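Local coordinates for molybdenum cofactor biosynthesis protein C 2 (Mycobacterium tuberculosis, PDB 4FDF), which probably converts (8S)-3',8-cyclo-7,8-dihydroguanosine 5'-triphosphate to cyclic pyranopterin monophosphate, releasing diphosphate, in the molybdenum cofactor pathway, at residues L45-V51 and I139-D143; L125-S129 and D150-L154. All coordinates share one frame; numbering follows the deposited sequence.

Contact 1: L45-V51 and I139-D143; sequences LRTSAQV and IKAVD
V51 lies over the turn 139-143 and reaches three of its side chains with its two methyls. V51 CG1 packs on I139 CG2 at 3.6 Å, the two side chains crossing near a right angle. V51 CG2 meets V142 CG1 at 3.8 Å and D143 CB at 3.7 Å. The aliphatic part of D143 therefore belongs to the apolar patch, while its carboxylate serves T47. T47 OG1 donates to D143 OD2 over 2.8 Å and uses the anti lone pair of that oxygen. With chi1 at -170°, OG1 stands opposite the backbone N of T47 and faces the carboxylate of D143. I139 CD1 also touches T47 OG1, at 3.4 Å. The exposed Q50 brings its amide beside V142 CG1, with OE1 3.6 Å away. I139 O accepts from both V142 N and D143 N, two backbone bonds within the turn. S48 is the N-cap of the facing helix: its OG accepts from V51 N at 3.1 Å. The contact thus joins the end of strand 35-46 and the start of helix 49-57 to the loop that leaves helix 121-139 for strand 147-156.

Contact 2: L125-S129 and D150-L154; sequences LTAVS and DIRVL
Helix 121-139 packs on strand 147-156 of the antiparallel sheet, and segments 125-129 and 150-154 form part of this helix-to-sheet layer. The short axes come within 8.8 Å and run roughly antiparallel, at 151°. L125 and I151 bury the largest areas, nearly equal. The CB of L125 does not point straight at the strand, but the branched end comes nearer and splits over it. L125 CD2 lies 3.6 Å from R152 C, on the backbone itself, and 3.8 Å from I151 CG2. L125 CD1 goes to V153 CG2, 3.7 Å away, and these two side chains cross at about a right angle. L125 thus spans I151 and V153, with its CD2 against the main chain between them. One turn on, V128 CG1 meets I151 CG1 at 4.1 Å as the two side chains slide past each other in opposite directions. I151 has CG2 anti to its backbone N and CG1 anti to the carbonyl carbon (chi1 -67°), so one branch serves L125 and the other V128. R152 starts away from the helix. Its NH1 donates to D150 O at 2.8 Å, in the carbonyl plane. D150 OD2 sits above one face of the guanidinium, toward its rim, as a charge partner only. L154 CD1 lies toward the rim of the opposite face. Y136 of the second subunit packs on L125 and V153, so this layer also meets a subunit interface. Strand 105-116, helix 121-139 and strand 147-156 form the second beta-alpha-beta crossover of the ferredoxin-like fold, with strand 35-46 between the two parallel strands.

Contacts 1 and 2 have centres about 20 Å apart, and their nearest atoms are about 5 Å apart without touching. Each takes one segment from helix 121-139 or the following loop. Contact 2 uses an early part of the helix; contact 1 uses its C-terminal end and the turn beyond. Strands 35-46 and 147-156, neighbours in the sheet, join them: L45 of contact 1 touches I148, and R152 of contact 2 shares a backbone hydrogen bond with A42. The predicted substrate site is nearer contact 2 and away from contact 1. The side chain of L125 is about 4 Å from that of M122, one turn earlier in the helix, and about 9 Å from that of C87.

Contact 1: L45-V51 and I139-D143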
loop_
_atom_site.group_PDB
_atom_site.type_symbol
_atom_site.label_atom_id
_atom_site.label_comp_id
_atom_site.label_asym_id
_atom_site.label_seq_id
_atom_site.Cartn_x
_atom_site.Cartn_y
_atom_site.Cartn_z
ATOM N N LEU B 45 14.003 13.492 -18.826
ATOM C CA LEU B 45 14.702 14.205 -17.768
ATOM C C LEU B 45 15.777 15.108 -18.390
ATOM O O LEU B 45 16.693 14.617 -19.040
ATOM C CB LEU B 45 15.333 13.222 -16.794
ATOM C CG LEU B 45 16.020 13.848 -15.579
ATOM C CD1 LEU B 45 15.007 14.286 -14.559
ATOM C CD2 LEU B 45 17.013 12.882 -14.952
ATOM N N ARG B 46 15.645 16.420 -18.201
ATOM C CA ARG B 46 16.632 17.371 -18.731
ATOM C C ARG B 46 17.750 17.604 -17.712
ATOM O O ARG B 46 17.548 18.265 -16.698
ATOM C CB ARG B 46 15.972 18.701 -19.111
ATOM C CG ARG B 46 14.634 18.584 -19.834
ATOM C CD ARG B 46 14.777 18.712 -21.330
ATOM N NE ARG B 46 13.480 18.886 -21.975
ATOM C CZ ARG B 46 13.243 18.654 -23.264
ATOM N NH1 ARG B 46 14.222 18.232 -24.063
ATOM N NH2 ARG B 46 12.026 18.839 -23.756
ATOM N N THR B 47 18.926 17.053 -17.974
ATOM C CA THR B 47 20.013 17.134 -16.994
ATOM C C THR B 47 21.340 17.698 -17.575
ATOM O O THR B 47 21.313 18.468 -18.525
ATOM C CB THR B 47 20.170 15.798 -16.213
ATOM O OG1 THR B 47 21.078 15.979 -15.124
ATOM C CG2 THR B 47 20.638 14.660 -17.118
ATOM N N SER B 48 22.481 17.323 -17.001
ATOM C CA SER B 48 23.773 17.891 -17.404
ATOM C C SER B 48 24.672 16.840 -18.044
ATOM O O SER B 48 24.470 15.635 -17.848
ATOM C CB SER B 48 24.478 18.497 -16.195
ATOM O OG SER B 48 24.837 17.473 -15.282
ATOM N N ALA B 49 25.667 17.304 -18.801
ATOM C CA ALA B 49 26.636 16.421 -19.453
ATOM C C ALA B 49 27.401 15.638 -18.402
ATOM O O ALA B 49 27.714 14.459 -18.595
ATOM C CB ALA B 49 27.604 17.221 -20.325
ATOM N N GLN B 50 27.688 16.304 -17.286
ATOM C CA GLN B 50 28.286 15.656 -16.140
ATOM C C GLN B 50 27.452 14.475 -15.635
ATOM O O GLN B 50 28.005 13.408 -15.340
ATOM C CB GLN B 50 28.485 16.650 -15.008
ATOM C CG GLN B 50 29.537 16.185 -14.015
ATOM C CD GLN B 50 29.541 16.986 -12.744
ATOM O OE1 GLN B 50 28.872 18.021 -12.626
ATOM N NE2 GLN B 50 30.294 16.512 -11.777
ATOM N N VAL B 51 26.136 14.670 -15.530
ATOM C CA VAL B 51 25.243 13.611 -15.059
ATOM C C VAL B 51 25.242 12.437 -16.037
ATOM O O VAL B 51 25.358 11.287 -15.621
ATOM C CB VAL B 51 23.809 14.127 -14.750
ATOM C CG1 VAL B 51 22.817 12.972 -14.631
ATOM C CG2 VAL B 51 23.809 14.924 -13.461
ATOM N N ILE B 139 20.101 11.672 -9.153
ATOM C CA ILE B 139 21.015 12.653 -9.743
ATOM C C ILE B 139 20.966 14.038 -9.091
ATOM O O ILE B 139 21.808 14.882 -9.392
ATOM C CB ILE B 139 20.857 12.759 -11.308
ATOM C CG1 ILE B 139 19.576 13.501 -11.709
ATOM C CG2 ILE B 139 20.915 11.384 -11.969
ATOM C CD1 ILE B 139 19.809 14.942 -12.089
ATOM N N LYS B 140 19.998 14.267 -8.205
ATOM C CA LYS B 140 19.761 15.621 -7.675
ATOM C C LYS B 140 20.941 16.232 -6.900
ATOM O O LYS B 140 20.998 17.445 -6.724
ATOM C CB LYS B 140 18.468 15.691 -6.848
ATOM C CG LYS B 140 18.450 14.848 -5.564
ATOM C CD LYS B 140 17.140 15.043 -4.835
ATOM C CE LYS B 140 17.233 14.601 -3.394
ATOM N NZ LYS B 140 17.374 13.145 -3.262
ATOM N N ALA B 141 21.868 15.395 -6.449
ATOM C CA ALA B 141 23.048 15.865 -5.719
ATOM C C ALA B 141 24.133 16.429 -6.653
ATOM O O ALA B 141 24.929 17.276 -6.243
ATOM C CB ALA B 141 23.616 14.753 -4.834
ATOM N N VAL B 142 24.154 15.948 -7.899
ATOM C CA VAL B 142 25.049 16.457 -8.940
ATOM C C VAL B 142 24.388 17.583 -9.741
ATOM O O VAL B 142 25.040 18.566 -10.093
ATOM C CB VAL B 142 25.505 15.331 -9.910
ATOM C CG1 VAL B 142 26.507 15.855 -10.931
ATOM C CG2 VAL B 142 26.091 14.156 -9.145
ATOM N N ASP B 143 23.095 17.436 -10.026
ATOM C CA ASP B 143 22.333 18.441 -10.775
ATOM C C ASP B 143 20.922 18.628 -10.188
ATOM O O ASP B 143 19.962 18.038 -10.682
ATOM C CB ASP B 143 22.275 18.044 -12.263
ATOM C CG ASP B 143 21.533 19.058 -13.132
ATOM O OD1 ASP B 143 21.530 20.260 -12.805
ATOM O OD2 ASP B 143 20.955 18.645 -14.157
#

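Contact 2: L125-S129 and D150-L154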
loop_
_atom_site.group_PDB
_atom_site.type_symbol
_atom_site.label_atom_id
_atom_site.label_comp_id
_atom_site.label_asym_id
_atom_site.label_seq_id
_atom_site.Cartn_x
_atom_site.Cartn_y
_atom_site.Cartn_z
ATOM N N LEU B 125 1.834 6.116 -18.202
ATOM C CA LEU B 125 2.210 7.470 -17.760
ATOM C C LEU B 125 2.769 7.501 -16.327
ATOM O O LEU B 125 3.720 8.236 -16.038
ATOM C CB LEU B 125 1.010 8.412 -17.861
ATOM C CG LEU B 125 0.535 8.784 -19.262
ATOM C CD1 LEU B 125 -0.889 9.332 -19.182
ATOM C CD2 LEU B 125 1.470 9.779 -19.946
ATOM N N THR B 126 2.174 6.701 -15.447
ATOM C CA THR B 126 2.596 6.590 -14.048
ATOM C C THR B 126 4.024 6.016 -13.929
ATOM O O THR B 126 4.865 6.537 -13.172
ATOM C CB THR B 126 1.553 5.755 -13.254
ATOM O OG1 THR B 126 0.300 6.459 -13.244
ATOM C CG2 THR B 126 1.986 5.499 -11.835
ATOM N N ALA B 127 4.287 4.956 -14.694
ATOM C CA ALA B 127 5.609 4.337 -14.790
ATOM C C ALA B 127 6.660 5.329 -15.276
ATOM O O ALA B 127 7.706 5.491 -14.658
ATOM C CB ALA B 127 5.555 3.117 -15.720
ATOM N N VAL B 128 6.366 6.023 -16.369
ATOM C CA VAL B 128 7.267 7.045 -16.890
ATOM C C VAL B 128 7.496 8.083 -15.802
ATOM O O VAL B 128 8.620 8.492 -15.514
ATOM C CB VAL B 128 6.673 7.714 -18.155
ATOM C CG1 VAL B 128 7.338 9.081 -18.436
ATOM C CG2 VAL B 128 6.812 6.797 -19.362
ATOM N N SER B 129 6.407 8.463 -15.163
ATOM C CA SER B 129 6.437 9.486 -14.158
ATOM C C SER B 129 7.280 9.102 -12.959
ATOM O O SER B 129 8.159 9.875 -12.542
ATOM C CB SER B 129 5.012 9.775 -13.745
ATOM O OG SER B 129 4.983 10.923 -12.919
ATOM N N ASP B 150 7.778 16.818 -20.774
ATOM C CA ASP B 150 7.179 16.173 -21.944
ATOM C C ASP B 150 6.663 14.745 -21.657
ATOM O O ASP B 150 6.869 13.813 -22.438
ATOM C CB ASP B 150 8.186 16.208 -23.109
ATOM C CG ASP B 150 7.526 16.340 -24.472
ATOM O OD1 ASP B 150 6.578 17.145 -24.634
ATOM O OD2 ASP B 150 7.979 15.646 -25.405
ATOM N N ILE B 151 6.008 14.581 -20.513
ATOM C CA ILE B 151 5.345 13.321 -20.205
ATOM C C ILE B 151 4.039 13.234 -20.993
ATOM O O ILE B 151 3.158 14.066 -20.832
ATOM C CB ILE B 151 5.094 13.166 -18.687
ATOM C CG1 ILE B 151 6.439 13.017 -17.969
ATOM C CG2 ILE B 151 4.145 11.969 -18.409
ATOM C CD1 ILE B 151 6.389 13.264 -16.474
ATOM N N ARG B 152 3.915 12.217 -21.837
ATOM C CA ARG B 152 2.803 12.160 -22.774
ATOM C C ARG B 152 2.542 10.744 -23.275
ATOM O O ARG B 152 3.419 9.866 -23.226
ATOM C CB ARG B 152 3.071 13.098 -23.960
ATOM C CG ARG B 152 4.124 12.565 -24.924
ATOM C CD ARG B 152 5.136 13.624 -25.339
ATOM N NE ARG B 152 6.071 13.078 -26.321
ATOM C CZ ARG B 152 7.269 12.559 -26.043
ATOM N NH1 ARG B 152 7.746 12.517 -24.800
ATOM N NH2 ARG B 152 8.006 12.086 -27.033
ATOM N N VAL B 153 1.322 10.527 -23.751
ATOM C CA VAL B 153 0.960 9.261 -24.389
ATOM C C VAL B 153 1.452 9.246 -25.833
ATOM O O VAL B 153 1.223 10.187 -26.595
ATOM C CB VAL B 153 -0.559 9.008 -24.341
ATOM C CG1 VAL B 153 -0.937 7.745 -25.141
ATOM C CG2 VAL B 153 -1.035 8.900 -22.877
ATOM N N LEU B 154 2.137 8.172 -26.195
ATOM C CA LEU B 154 2.668 8.003 -27.546
ATOM C C LEU B 154 1.777 7.161 -28.441
ATOM O O LEU B 154 1.729 7.378 -29.658
ATOM C CB LEU B 154 4.052 7.353 -27.478
ATOM C CG LEU B 154 5.300 8.219 -27.637
ATOM C CD1 LEU B 154 5.201 9.569 -26.927
ATOM C CD2 LEU B 154 6.521 7.434 -27.197
#